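Long-range contacts in mRNA transport regulator MTR2 (Candida albicans, PDB 1Q42), which takes part in mRNA transport from the nucleus to the cytoplasm as the NTF2-fold partner of MEX67: residues A[40-45]-A[59-64]; A[66-71]-A[86-91]; A[105-110]-A[122-127]; A[168-173]-A[184-189]. All blocks are in the same frame, centred on the assembly; numbering follows the deposited sequence.

Interactions 3 and 4 are antiparallel hairpins of one sheet, joined where F123 bonds to V168. Interaction 3 lies at the surface, on the outermost strand 101-113; interaction 4, further in, has a buried apolar face and a more polar one. Interaction 1 joins two loops, and interaction 2 sets a helix start against a corner between two strands. Interaction 1 is buried and carried by leucine methyls; interaction 2, partly buried, relies on a salt bridge and on a lysine that bonds to L66 O and also to S64 of interaction 1. Strand 70-74 lies beside strand 183-192, and the K67-D173 salt bridge further ties interaction 2 to interaction 4. Interactions 1 and 3 do not touch.

Interaction 1: A[40-45]-A[59-64]; sequences LDLLYT and ATQLGS
The carbonyl oxygen of L40 accepts from W95 NE1 and R136 NH1, and the CD2 methyl of L62 lies 4.3 Å from L40 O. In this NTF2-fold protein the contact joins the loop that leaves helix 29-40 to the turns that follow helix 55-59. Leucine methyls carry the contact, laid against backbone and an amide side chain. L40 reaches 59-64 through CD2, which stops 3.9 Å from G63 N. G63 has positive phi, 56°, a conformation that suits glycine, within the type II turn from Q61 to S64. An overlapping type I turn, A59 to L62, is closed by L62 N on A59 O at 3.1 Å. L42 turns its side chain toward Q61, with CG anti to the backbone N (chi1 -165°), and the two side chains cross at about a right angle. The Q61 chain is extended, and its NE2 bonds to S57 O, which holds the amide while the L42 methyl lies against both its oxygen and Q61 CB. L62 backs this pair with its CD2 4.4 Å from L42 CB and packs on W95. The L42 methyl CD2 is 3.7 Å from Q61 CB and 3.6 Å from Q61 OE1.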
loop_
_atom_site.group_PDB
_atom_site.type_symbol
_atom_site.label_atom_id
_atom_site.label_comp_id
_atom_site.label_asym_id
_atom_site.label_seq_id
_atom_site.Cartn_x
_atom_site.Cartn_y
_atom_site.Cartn_z
ATOM N N LEU A 40 -3.479 -2.410 -0.804
ATOM C CA LEU A 40 -2.794 -2.947 0.364
ATOM C C LEU A 40 -3.693 -3.895 1.147
ATOM O O LEU A 40 -3.204 -4.786 1.817
ATOM C CB LEU A 40 -2.307 -1.834 1.299
ATOM C CG LEU A 40 -1.339 -0.803 0.744
ATOM C CD1 LEU A 40 -0.994 0.198 1.838
ATOM C CD2 LEU A 40 -0.095 -1.464 0.148
ATOM N N ASP A 41 -5.002 -3.693 1.042
ATOM C CA ASP A 41 -5.994 -4.416 1.824
ATOM C C ASP A 41 -6.586 -5.611 1.061
ATOM O O ASP A 41 -7.537 -6.228 1.525
ATOM C CB ASP A 41 -7.144 -3.477 2.183
ATOM C CG ASP A 41 -6.742 -2.396 3.147
ATOM O OD1 ASP A 41 -5.630 -2.467 3.750
ATOM O OD2 ASP A 41 -7.498 -1.428 3.332
ATOM N N LEU A 42 -6.012 -5.922 -0.089
ATOM C CA LEU A 42 -6.569 -6.930 -0.994
ATOM C C LEU A 42 -6.765 -8.291 -0.333
ATOM O O LEU A 42 -5.837 -8.857 0.257
ATOM C CB LEU A 42 -5.658 -7.063 -2.226
ATOM C CG LEU A 42 -6.226 -7.786 -3.450
ATOM C CD1 LEU A 42 -7.391 -7.003 -4.045
ATOM C CD2 LEU A 42 -5.149 -7.983 -4.496
ATOM N N LEU A 43 -7.992 -8.811 -0.432
ATOM C CA LEU A 43 -8.310 -10.141 0.061
ATOM C C LEU A 43 -7.885 -11.149 -1.006
ATOM O O LEU A 43 -8.129 -10.947 -2.195
ATOM C CB LEU A 43 -9.811 -10.248 0.341
ATOM C CG LEU A 43 -10.376 -11.559 0.887
ATOM C CD1 LEU A 43 -10.022 -11.781 2.352
ATOM C CD2 LEU A 43 -11.883 -11.542 0.686
ATOM N N TYR A 44 -7.226 -12.212 -0.574
ATOM C CA TYR A 44 -6.773 -13.255 -1.481
ATOM C C TYR A 44 -7.960 -14.140 -1.806
ATOM O O TYR A 44 -8.616 -14.636 -0.900
ATOM C CB TYR A 44 -5.679 -14.084 -0.826
ATOM C CG TYR A 44 -5.251 -15.288 -1.634
ATOM C CD1 TYR A 44 -4.431 -15.142 -2.750
ATOM C CD2 TYR A 44 -5.679 -16.568 -1.291
ATOM C CE1 TYR A 44 -4.033 -16.245 -3.498
ATOM C CE2 TYR A 44 -5.285 -17.676 -2.028
ATOM C CZ TYR A 44 -4.466 -17.505 -3.130
ATOM O OH TYR A 44 -4.083 -18.597 -3.873
ATOM N N THR A 45 -8.232 -14.315 -3.097
ATOM C CA THR A 45 -9.276 -15.222 -3.552
ATOM C C THR A 45 -8.688 -16.157 -4.604
ATOM O O THR A 45 -8.182 -15.718 -5.638
ATOM C CB THR A 45 -10.516 -14.451 -4.088
ATOM O OG1 THR A 45 -11.425 -15.363 -4.719
ATOM C CG2 THR A 45 -10.157 -13.466 -5.203
ATOM N N ALA A 59 0.691 -11.281 -4.591
ATOM C CA ALA A 59 1.672 -10.350 -4.056
ATOM C C ALA A 59 1.970 -9.202 -5.021
ATOM O O ALA A 59 2.158 -8.064 -4.584
ATOM C CB ALA A 59 2.938 -11.091 -3.680
ATOM N N THR A 60 1.984 -9.474 -6.334
ATOM C CA THR A 60 2.291 -8.427 -7.313
ATOM C C THR A 60 1.185 -7.379 -7.461
ATOM O O THR A 60 1.397 -6.335 -8.070
ATOM C CB THR A 60 2.679 -9.011 -8.703
ATOM O OG1 THR A 60 1.612 -9.811 -9.208
ATOM C CG2 THR A 60 3.857 -9.954 -8.583
ATOM N N GLN A 61 0.010 -7.639 -6.903
ATOM C CA GLN A 61 -1.074 -6.656 -6.898
ATOM C C GLN A 61 -1.018 -5.716 -5.696
ATOM O O GLN A 61 -1.718 -4.718 -5.679
ATOM C CB GLN A 61 -2.425 -7.354 -6.886
ATOM C CG GLN A 61 -2.679 -8.219 -8.099
ATOM C CD GLN A 61 -3.982 -8.958 -7.992
ATOM O OE1 GLN A 61 -5.057 -8.356 -8.116
ATOM N NE2 GLN A 61 -3.906 -10.262 -7.739
ATOM N N LEU A 62 -0.197 -6.039 -4.700
ATOM C CA LEU A 62 -0.107 -5.221 -3.482
ATOM C C LEU A 62 0.651 -3.950 -3.825
ATOM O O LEU A 62 1.751 -4.018 -4.374
ATOM C CB LEU A 62 0.616 -5.975 -2.358
ATOM C CG LEU A 62 -0.013 -7.315 -1.922
ATOM C CD1 LEU A 62 0.917 -8.035 -0.994
ATOM C CD2 LEU A 62 -1.373 -7.133 -1.291
ATOM N N GLY A 63 0.063 -2.789 -3.554
ATOM C CA GLY A 63 0.693 -1.534 -3.927
ATOM C C GLY A 63 1.016 -1.431 -5.414
ATOM O O GLY A 63 2.073 -0.933 -5.809
ATOM N N SER A 64 0.110 -1.908 -6.259
ATOM C CA SER A 64 0.427 -2.049 -7.681
ATOM C C SER A 64 0.719 -0.724 -8.387
ATOM O O SER A 64 1.363 -0.717 -9.452
ATOM C CB SER A 64 -0.700 -2.767 -8.421
ATOM O OG SER A 64 -1.897 -2.040 -8.309
#

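Interaction 2: A[66-71]-A[86-91]; sequences LKRSSA and DCKLQF
K88 NZ donates to the carbonyl oxygen of L66 at 3.0 Å, and the same ammonium also meets S64 O and forms a salt bridge with E181. Its extended chain, starting with CG anti to the backbone N (chi1 177°), runs past L66, whose CB is 3.9 Å from K88 CD. K88 CD lies over one face of the R68 guanidinium, 3.4 Å from R68 NH2. The two cations approach each other, and E181 probably offsets the charge. R68 NH1 forms a salt bridge with D86 OD2 at 2.9 Å, D86 OD1 being less surely placed. D86 is the N-cap of helix 87-96: OD2 also accepts from L89 N at 3.0 Å, so one oxygen serves both the helix start and the arginine. The first helical amide, C87 N, donates to water 1 at 2.9 Å, which returns a weak bond to R68 O. In the turn of 67-70, K67 O accepts twice, from S70 N and from S70 OG at 2.7 Å. On the inner side L66 CD1 touches F91, and both side chains also meet M186 and I72. The helix start is set against the corner between strands 66-67 and 70-74, beside strand 183-192.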
loop_
_atom_site.group_PDB
_atom_site.type_symbol
_atom_site.label_atom_id
_atom_site.label_comp_id
_atom_site.label_asym_id
_atom_site.label_seq_id
_atom_site.Cartn_x
_atom_site.Cartn_y
_atom_site.Cartn_z
ATOM N N LEU A 66 2.767 1.470 -7.423
ATOM C CA LEU A 66 4.174 1.795 -7.247
ATOM C C LEU A 66 4.933 1.572 -8.538
ATOM O O LEU A 66 4.667 0.621 -9.257
ATOM C CB LEU A 66 4.789 0.933 -6.154
ATOM C CG LEU A 66 4.341 1.211 -4.728
ATOM C CD1 LEU A 66 4.751 0.036 -3.826
ATOM C CD2 LEU A 66 4.947 2.517 -4.216
ATOM N N LYS A 67 5.875 2.463 -8.829
ATOM C CA LYS A 67 6.839 2.236 -9.897
ATOM C C LYS A 67 7.871 1.202 -9.453
ATOM O O LYS A 67 8.233 1.125 -8.281
ATOM C CB LYS A 67 7.537 3.550 -10.280
ATOM C CG LYS A 67 6.630 4.513 -11.000
ATOM C CD LYS A 67 7.399 5.695 -11.582
ATOM C CE LYS A 67 6.450 6.710 -12.177
ATOM N NZ LYS A 67 7.139 7.749 -12.977
ATOM N N ARG A 68 8.352 0.406 -10.406
ATOM C CA ARG A 68 9.389 -0.576 -10.139
ATOM C C ARG A 68 10.584 0.041 -9.393
ATOM O O ARG A 68 11.094 -0.559 -8.444
ATOM C CB ARG A 68 9.830 -1.248 -11.459
ATOM C CG ARG A 68 10.419 -2.616 -11.274
ATOM C CD ARG A 68 9.736 -3.776 -12.021
ATOM N NE ARG A 68 8.346 -4.041 -11.609
ATOM C CZ ARG A 68 7.944 -4.667 -10.481
ATOM N NH1 ARG A 68 8.803 -5.104 -9.562
ATOM N NH2 ARG A 68 6.646 -4.848 -10.272
ATOM N N SER A 69 10.971 1.258 -9.776
ATOM C CA SER A 69 12.132 1.948 -9.197
ATOM C C SER A 69 11.760 3.081 -8.230
ATOM O O SER A 69 12.521 4.044 -8.047
ATOM C CB SER A 69 13.004 2.513 -10.312
ATOM O OG SER A 69 12.380 3.606 -10.958
ATOM N N SER A 70 10.590 2.981 -7.625
ATOM C CA SER A 70 10.174 3.970 -6.630
ATOM C C SER A 70 11.109 3.953 -5.416
ATOM O O SER A 70 11.730 2.922 -5.114
ATOM C CB SER A 70 8.729 3.723 -6.187
ATOM O OG SER A 70 8.515 2.367 -5.865
ATOM N N ALA A 71 11.215 5.098 -4.743
ATOM C CA ALA A 71 11.931 5.215 -3.475
ATOM C C ALA A 71 10.912 4.881 -2.395
ATOM O O ALA A 71 9.891 5.541 -2.320
ATOM C CB ALA A 71 12.443 6.655 -3.276
ATOM N N ASP A 86 14.110 -5.207 -7.171
ATOM C CA ASP A 86 13.914 -3.761 -7.075
ATOM C C ASP A 86 13.066 -3.440 -5.864
ATOM O O ASP A 86 12.547 -4.330 -5.181
ATOM C CB ASP A 86 13.279 -3.168 -8.344
ATOM C CG ASP A 86 11.981 -3.853 -8.738
ATOM O OD1 ASP A 86 11.883 -4.255 -9.909
ATOM O OD2 ASP A 86 10.994 -4.031 -7.991
ATOM N N CYS A 87 12.926 -2.152 -5.596
ATOM C CA CYS A 87 12.281 -1.726 -4.369
ATOM C C CYS A 87 10.821 -2.115 -4.305
ATOM O O CYS A 87 10.337 -2.438 -3.237
ATOM C CB CYS A 87 12.441 -0.223 -4.196
ATOM S SG CYS A 87 14.158 0.181 -3.766
ATOM N N LYS A 88 10.112 -2.053 -5.431
ATOM C CA LYS A 88 8.692 -2.419 -5.429
ATOM C C LYS A 88 8.528 -3.869 -4.998
ATOM O O LYS A 88 7.672 -4.209 -4.167
ATOM C CB LYS A 88 8.088 -2.238 -6.817
ATOM C CG LYS A 88 6.637 -2.666 -6.910
ATOM C CD LYS A 88 6.012 -2.190 -8.202
ATOM C CE LYS A 88 4.531 -2.572 -8.293
ATOM N NZ LYS A 88 3.967 -2.232 -9.635
ATOM N N LEU A 89 9.359 -4.728 -5.562
ATOM C CA LEU A 89 9.284 -6.166 -5.256
ATOM C C LEU A 89 9.599 -6.444 -3.808
ATOM O O LEU A 89 8.895 -7.203 -3.148
ATOM C CB LEU A 89 10.229 -6.956 -6.164
ATOM C CG LEU A 89 10.323 -8.471 -5.966
ATOM C CD1 LEU A 89 8.935 -9.116 -5.924
ATOM C CD2 LEU A 89 11.167 -9.086 -7.078
ATOM N N GLN A 90 10.658 -5.836 -3.292
ATOM C CA GLN A 90 10.985 -5.984 -1.883
ATOM C C GLN A 90 9.840 -5.514 -0.979
ATOM O O GLN A 90 9.550 -6.157 0.026
ATOM C CB GLN A 90 12.257 -5.236 -1.532
ATOM C CG GLN A 90 13.496 -5.909 -2.021
ATOM C CD GLN A 90 14.723 -5.178 -1.589
ATOM O OE1 GLN A 90 14.978 -5.028 -0.398
ATOM N NE2 GLN A 90 15.458 -4.669 -2.546
ATOM N N PHE A 91 9.198 -4.398 -1.332
ATOM C CA PHE A 91 8.047 -3.920 -0.550
ATOM C C PHE A 91 6.919 -4.932 -0.575
ATOM O O PHE A 91 6.298 -5.217 0.465
ATOM C CB PHE A 91 7.508 -2.571 -1.027
ATOM C CG PHE A 91 6.217 -2.204 -0.378
ATOM C CD1 PHE A 91 6.208 -1.692 0.905
ATOM C CD2 PHE A 91 5.014 -2.434 -1.015
ATOM C CE1 PHE A 91 5.015 -1.404 1.543
ATOM C CE2 PHE A 91 3.821 -2.152 -0.372
ATOM C CZ PHE A 91 3.832 -1.634 0.899
HETATM O O HOH W 1 14.338 -0.243 -7.289
#

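Interaction 3: A[105-110]-A[122-127]; sequences LTSYDG and HFSAKV
The D109 carboxylate approaches the H122 imidazole at its edge, OD2 lying near the ring plane 3.5 Å from ND1, the two planes 29° apart. H122 also touches D167 and N169 of strand 164-173. On the other sheet face the F123 ring meets L105 CD1, 3.6 Å from F123 CD1 and oblique to the ring; L105 CG, anti to the backbone N (chi1 178°), lets CD1 reach it. L33 and L37 of helix 29-40 also touch F123. Y108 shares that helix-facing side: its CB packs on F123 CB at 3.6 Å, while its hydroxyl bonds to E30. The strands form an antiparallel hairpin at the outer edge of the NTF2-fold sheet. D109 and H122 make a hydrogen-bonded pair through both backbone amides. T106 and S107 both face S124, a classic beta bulge: S124 O accepts from T106 N at 3.0 Å and weakly from S107 N, while S124 N returns a bond to S107 O. The S124 hydroxyl bonds to D167. The chemistry thus divides by face: mostly apolar groups, apart from the Y108 hydroxyl, lie against helix 29-40; the other side carries hydroxyls, a carboxylate and an imidazole whose protonation D109 and D167 might favour.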
loop_
_atom_site.group_PDB
_atom_site.type_symbol
_atom_site.label_atom_id
_atom_site.label_comp_id
_atom_site.label_asym_id
_atom_site.label_seq_id
_atom_site.Cartn_x
_atom_site.Cartn_y
_atom_site.Cartn_z
ATOM N N LEU A 105 -9.124 5.888 5.214
ATOM C CA LEU A 105 -8.547 7.203 4.933
ATOM C C LEU A 105 -9.246 8.238 5.806
ATOM O O LEU A 105 -10.480 8.237 5.881
ATOM C CB LEU A 105 -8.717 7.523 3.450
ATOM C CG LEU A 105 -8.222 8.881 2.931
ATOM C CD1 LEU A 105 -6.735 8.977 3.004
ATOM C CD2 LEU A 105 -8.683 9.122 1.468
ATOM N N THR A 106 -8.489 9.086 6.513
ATOM C CA THR A 106 -9.118 10.097 7.370
ATOM C C THR A 106 -8.860 11.569 7.024
ATOM O O THR A 106 -9.678 12.418 7.377
ATOM C CB THR A 106 -8.817 9.839 8.855
ATOM O OG1 THR A 106 -7.400 9.733 9.062
ATOM C CG2 THR A 106 -9.446 8.496 9.299
ATOM N N SER A 107 -7.754 11.868 6.350
ATOM C CA SER A 107 -7.470 13.223 5.872
ATOM C C SER A 107 -6.384 13.166 4.813
ATOM O O SER A 107 -5.580 12.237 4.777
ATOM C CB SER A 107 -7.000 14.138 7.020
ATOM O OG SER A 107 -5.828 13.637 7.649
ATOM N N TYR A 108 -6.368 14.155 3.936
ATOM C CA TYR A 108 -5.298 14.261 2.962
ATOM C C TYR A 108 -5.157 15.697 2.455
ATOM O O TYR A 108 -6.050 16.535 2.615
ATOM C CB TYR A 108 -5.560 13.323 1.783
ATOM C CG TYR A 108 -6.821 13.667 1.011
ATOM C CD1 TYR A 108 -6.772 14.485 -0.115
ATOM C CD2 TYR A 108 -8.068 13.187 1.424
ATOM C CE1 TYR A 108 -7.934 14.803 -0.822
ATOM C CE2 TYR A 108 -9.229 13.500 0.723
ATOM C CZ TYR A 108 -9.152 14.309 -0.396
ATOM O OH TYR A 108 -10.297 14.630 -1.090
ATOM N N ASP A 109 -4.014 15.962 1.852
ATOM C CA ASP A 109 -3.800 17.203 1.133
ATOM C C ASP A 109 -2.751 16.948 0.060
ATOM O O ASP A 109 -1.837 16.154 0.241
ATOM C CB ASP A 109 -3.372 18.323 2.081
ATOM C CG ASP A 109 -2.096 18.011 2.809
ATOM O OD1 ASP A 109 -1.028 18.347 2.265
ATOM O OD2 ASP A 109 -2.051 17.442 3.927
ATOM N N GLY A 110 -2.906 17.590 -1.082
ATOM C CA GLY A 110 -1.958 17.393 -2.154
ATOM C C GLY A 110 -1.703 18.691 -2.880
ATOM O O GLY A 110 -2.547 19.585 -2.845
ATOM N N HIS A 122 0.177 14.147 1.067
ATOM C CA HIS A 122 0.275 13.629 2.417
ATOM C C HIS A 122 -1.102 13.153 2.841
ATOM O O HIS A 122 -2.091 13.848 2.638
ATOM C CB HIS A 122 0.756 14.729 3.364
ATOM C CG HIS A 122 0.605 14.374 4.806
ATOM N ND1 HIS A 122 -0.523 14.695 5.537
ATOM C CD2 HIS A 122 1.411 13.681 5.641
ATOM C CE1 HIS A 122 -0.393 14.226 6.766
ATOM N NE2 HIS A 122 0.784 13.631 6.862
ATOM N N PHE A 123 -1.189 11.957 3.410
ATOM C CA PHE A 123 -2.451 11.520 3.963
ATOM C C PHE A 123 -2.253 10.781 5.271
ATOM O O PHE A 123 -1.159 10.315 5.578
ATOM C CB PHE A 123 -3.284 10.719 2.936
ATOM C CG PHE A 123 -2.811 9.303 2.650
ATOM C CD1 PHE A 123 -3.200 8.246 3.467
ATOM C CD2 PHE A 123 -2.062 9.016 1.510
ATOM C CE1 PHE A 123 -2.819 6.937 3.168
ATOM C CE2 PHE A 123 -1.675 7.704 1.218
ATOM C CZ PHE A 123 -2.066 6.672 2.058
ATOM N N SER A 124 -3.318 10.775 6.061
ATOM C CA SER A 124 -3.367 10.070 7.327
ATOM C C SER A 124 -4.505 9.056 7.227
ATOM O O SER A 124 -5.465 9.278 6.509
ATOM C CB SER A 124 -3.612 11.068 8.454
ATOM O OG SER A 124 -2.552 12.031 8.489
ATOM N N ALA A 125 -4.354 7.930 7.902
ATOM C CA ALA A 125 -5.392 6.898 7.964
ATOM C C ALA A 125 -5.295 6.200 9.301
ATOM O O ALA A 125 -4.325 6.410 10.060
ATOM C CB ALA A 125 -5.222 5.882 6.829
ATOM N N LYS A 126 -6.312 5.404 9.604
ATOM C CA LYS A 126 -6.191 4.360 10.620
ATOM C C LYS A 126 -6.216 3.006 9.941
ATOM O O LYS A 126 -6.843 2.836 8.906
ATOM C CB LYS A 126 -7.246 4.439 11.703
ATOM C CG LYS A 126 -8.666 4.596 11.279
ATOM C CD LYS A 126 -9.495 5.159 12.451
ATOM C CE LYS A 126 -10.951 5.274 12.061
ATOM N NZ LYS A 126 -11.844 5.427 13.232
ATOM N N VAL A 127 -5.476 2.068 10.502
ATOM C CA VAL A 127 -5.396 0.722 9.947
ATOM C C VAL A 127 -5.478 -0.287 11.068
ATOM O O VAL A 127 -4.943 -0.069 12.144
ATOM C CB VAL A 127 -4.116 0.516 9.077
ATOM C CG1 VAL A 127 -2.842 0.575 9.894
ATOM C CG2 VAL A 127 -4.143 -0.817 8.336
#

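Interaction 4: A[168-173]-A[184-189]; sequences VNLVVD and NSMDYR
N169 and D187 run alongside each other in the same direction, their amide and carboxylate planes 36° apart. N169 ND2 donates to D187 OD2 at 3.2 Å, almost straight (166°); the oxygen sits in the amide plane but is met on its anti side, out of the carboxylate plane. R189 NH1 forms a salt bridge with the same OD2, and D187 OD1 stands over one face of that guanidinium, offset toward its rim. On the opposite side of the sheet L170 and M186 are likewise aligned, L170 CD2 lying 3.8 Å from M186 CG. V168 crosses Y188 obliquely and brings CG2 to 3.7 Å from Y188 CD1; the tyrosine hydroxyl bonds to H103. These side chains belong to the antiparallel hairpin of strands 164-173 and 183-192, central in the NTF2-fold sheet, whose buried face meets helix 29-40 through L170 and M186. N169 and D187 are a hydrogen-bonded pair, joined by two backbone bonds. At the other end N184 and S185 both face V171 in a classic beta bulge: V171 O accepts from N184 N at 2.8 Å and from S185 N at 3.3 Å. The S185 hydroxyl, turned between its backbone N and carbonyl carbon (chi1 68°), lies against V171 CG2. Water 2 bridges it to N169 O, to which the water donates at 2.8 Å.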
loop_
_atom_site.group_PDB
_atom_site.type_symbol
_atom_site.label_atom_id
_atom_site.label_comp_id
_atom_site.label_asym_id
_atom_site.label_seq_id
_atom_site.Cartn_x
_atom_site.Cartn_y
_atom_site.Cartn_z
ATOM N N VAL A 168 1.261 8.745 5.459
ATOM C CA VAL A 168 1.883 8.341 4.219
ATOM C C VAL A 168 2.172 9.598 3.402
ATOM O O VAL A 168 1.325 10.484 3.306
ATOM C CB VAL A 168 0.960 7.410 3.402
ATOM C CG1 VAL A 168 1.614 7.038 2.091
ATOM C CG2 VAL A 168 0.614 6.173 4.175
ATOM N N ASN A 169 3.375 9.663 2.839
ATOM C CA ASN A 169 3.755 10.697 1.901
ATOM C C ASN A 169 4.071 10.040 0.554
ATOM O O ASN A 169 4.870 9.139 0.483
ATOM C CB ASN A 169 4.988 11.461 2.400
ATOM C CG ASN A 169 4.698 12.303 3.619
ATOM O OD1 ASN A 169 3.824 13.161 3.597
ATOM N ND2 ASN A 169 5.431 12.059 4.689
ATOM N N LEU A 170 3.404 10.489 -0.502
ATOM C CA LEU A 170 3.623 9.974 -1.851
ATOM C C LEU A 170 4.081 11.118 -2.763
ATOM O O LEU A 170 3.644 12.258 -2.596
ATOM C CB LEU A 170 2.303 9.431 -2.417
ATOM C CG LEU A 170 1.571 8.280 -1.722
ATOM C CD1 LEU A 170 0.312 7.889 -2.555
ATOM C CD2 LEU A 170 2.436 7.092 -1.459
ATOM N N VAL A 171 4.959 10.824 -3.706
ATOM C CA VAL A 171 5.198 11.699 -4.842
ATOM C C VAL A 171 4.745 10.894 -6.066
ATOM O O VAL A 171 5.259 9.804 -6.317
ATOM C CB VAL A 171 6.663 12.118 -4.955
ATOM C CG1 VAL A 171 6.836 13.092 -6.117
ATOM C CG2 VAL A 171 7.146 12.753 -3.646
ATOM N N VAL A 172 3.758 11.414 -6.791
ATOM C CA VAL A 172 3.043 10.657 -7.815
ATOM C C VAL A 172 3.000 11.438 -9.114
ATOM O O VAL A 172 2.885 12.650 -9.095
ATOM C CB VAL A 172 1.571 10.377 -7.382
ATOM C CG1 VAL A 172 0.911 9.371 -8.323
ATOM C CG2 VAL A 172 1.505 9.888 -5.940
ATOM N N ASP A 173 3.085 10.744 -10.244
ATOM C CA ASP A 173 2.939 11.393 -11.550
ATOM C C ASP A 173 1.561 12.048 -11.655
ATOM O O ASP A 173 0.589 11.534 -11.103
ATOM C CB ASP A 173 3.100 10.365 -12.683
ATOM C CG ASP A 173 4.547 9.973 -12.938
ATOM O OD1 ASP A 173 5.461 10.511 -12.281
ATOM O OD2 ASP A 173 4.863 9.117 -13.796
ATOM N N ASN A 184 6.221 7.566 -7.617
ATOM C CA ASN A 184 7.678 7.714 -7.622
ATOM C C ASN A 184 8.334 7.500 -6.277
ATOM O O ASN A 184 9.481 7.086 -6.199
ATOM C CB ASN A 184 8.074 9.110 -8.118
ATOM C CG ASN A 184 7.473 9.419 -9.478
ATOM O OD1 ASN A 184 6.515 10.199 -9.591
ATOM N ND2 ASN A 184 7.984 8.762 -10.497
ATOM N N SER A 185 7.613 7.812 -5.214
ATOM C CA SER A 185 8.121 7.589 -3.864
ATOM C C SER A 185 6.984 7.381 -2.881
ATOM O O SER A 185 5.919 7.969 -3.034
ATOM C CB SER A 185 9.036 8.734 -3.409
ATOM O OG SER A 185 8.347 9.944 -3.212
ATOM N N MET A 186 7.223 6.510 -1.904
ATOM C CA MET A 186 6.268 6.220 -0.831
ATOM C C MET A 186 7.018 6.166 0.493
ATOM O O MET A 186 8.023 5.462 0.631
ATOM C CB MET A 186 5.527 4.896 -1.050
ATOM C CG MET A 186 4.624 4.487 0.135
ATOM S SD MET A 186 3.726 2.985 -0.179
ATOM C CE MET A 186 4.999 1.778 -0.032
ATOM N N ASP A 187 6.528 6.944 1.452
ATOM C CA ASP A 187 7.005 6.941 2.818
ATOM C C ASP A 187 5.783 6.534 3.659
ATOM O O ASP A 187 4.854 7.311 3.789
ATOM C CB ASP A 187 7.538 8.344 3.160
ATOM C CG ASP A 187 7.673 8.607 4.640
ATOM O OD1 ASP A 187 7.933 7.678 5.431
ATOM O OD2 ASP A 187 7.541 9.752 5.110
ATOM N N TYR A 188 5.797 5.311 4.174
ATOM C CA TYR A 188 4.708 4.747 4.974
ATOM C C TYR A 188 5.217 4.581 6.402
ATOM O O TYR A 188 6.257 3.960 6.618
ATOM C CB TYR A 188 4.311 3.392 4.376
ATOM C CG TYR A 188 3.113 2.715 5.003
ATOM C CD1 TYR A 188 1.864 2.744 4.390
ATOM C CD2 TYR A 188 3.238 1.984 6.179
ATOM C CE1 TYR A 188 0.773 2.108 4.962
ATOM C CE2 TYR A 188 2.150 1.360 6.758
ATOM C CZ TYR A 188 0.921 1.415 6.137
ATOM O OH TYR A 188 -0.177 0.793 6.719
ATOM N N ARG A 189 4.499 5.138 7.371
ATOM C CA ARG A 189 4.986 5.197 8.751
ATOM C C ARG A 189 3.842 4.974 9.743
ATOM O O ARG A 189 2.853 5.646 9.649
ATOM C CB ARG A 189 5.602 6.577 8.990
ATOM C CG ARG A 189 6.412 6.741 10.229
ATOM C CD ARG A 189 7.157 8.055 10.274
ATOM N NE ARG A 189 8.474 7.920 9.652
ATOM C CZ ARG A 189 8.961 8.666 8.652
ATOM N NH1 ARG A 189 8.283 9.684 8.105
ATOM N NH2 ARG A 189 10.171 8.385 8.198
HETATM O O HOH W 2 7.331 9.939 -0.531
#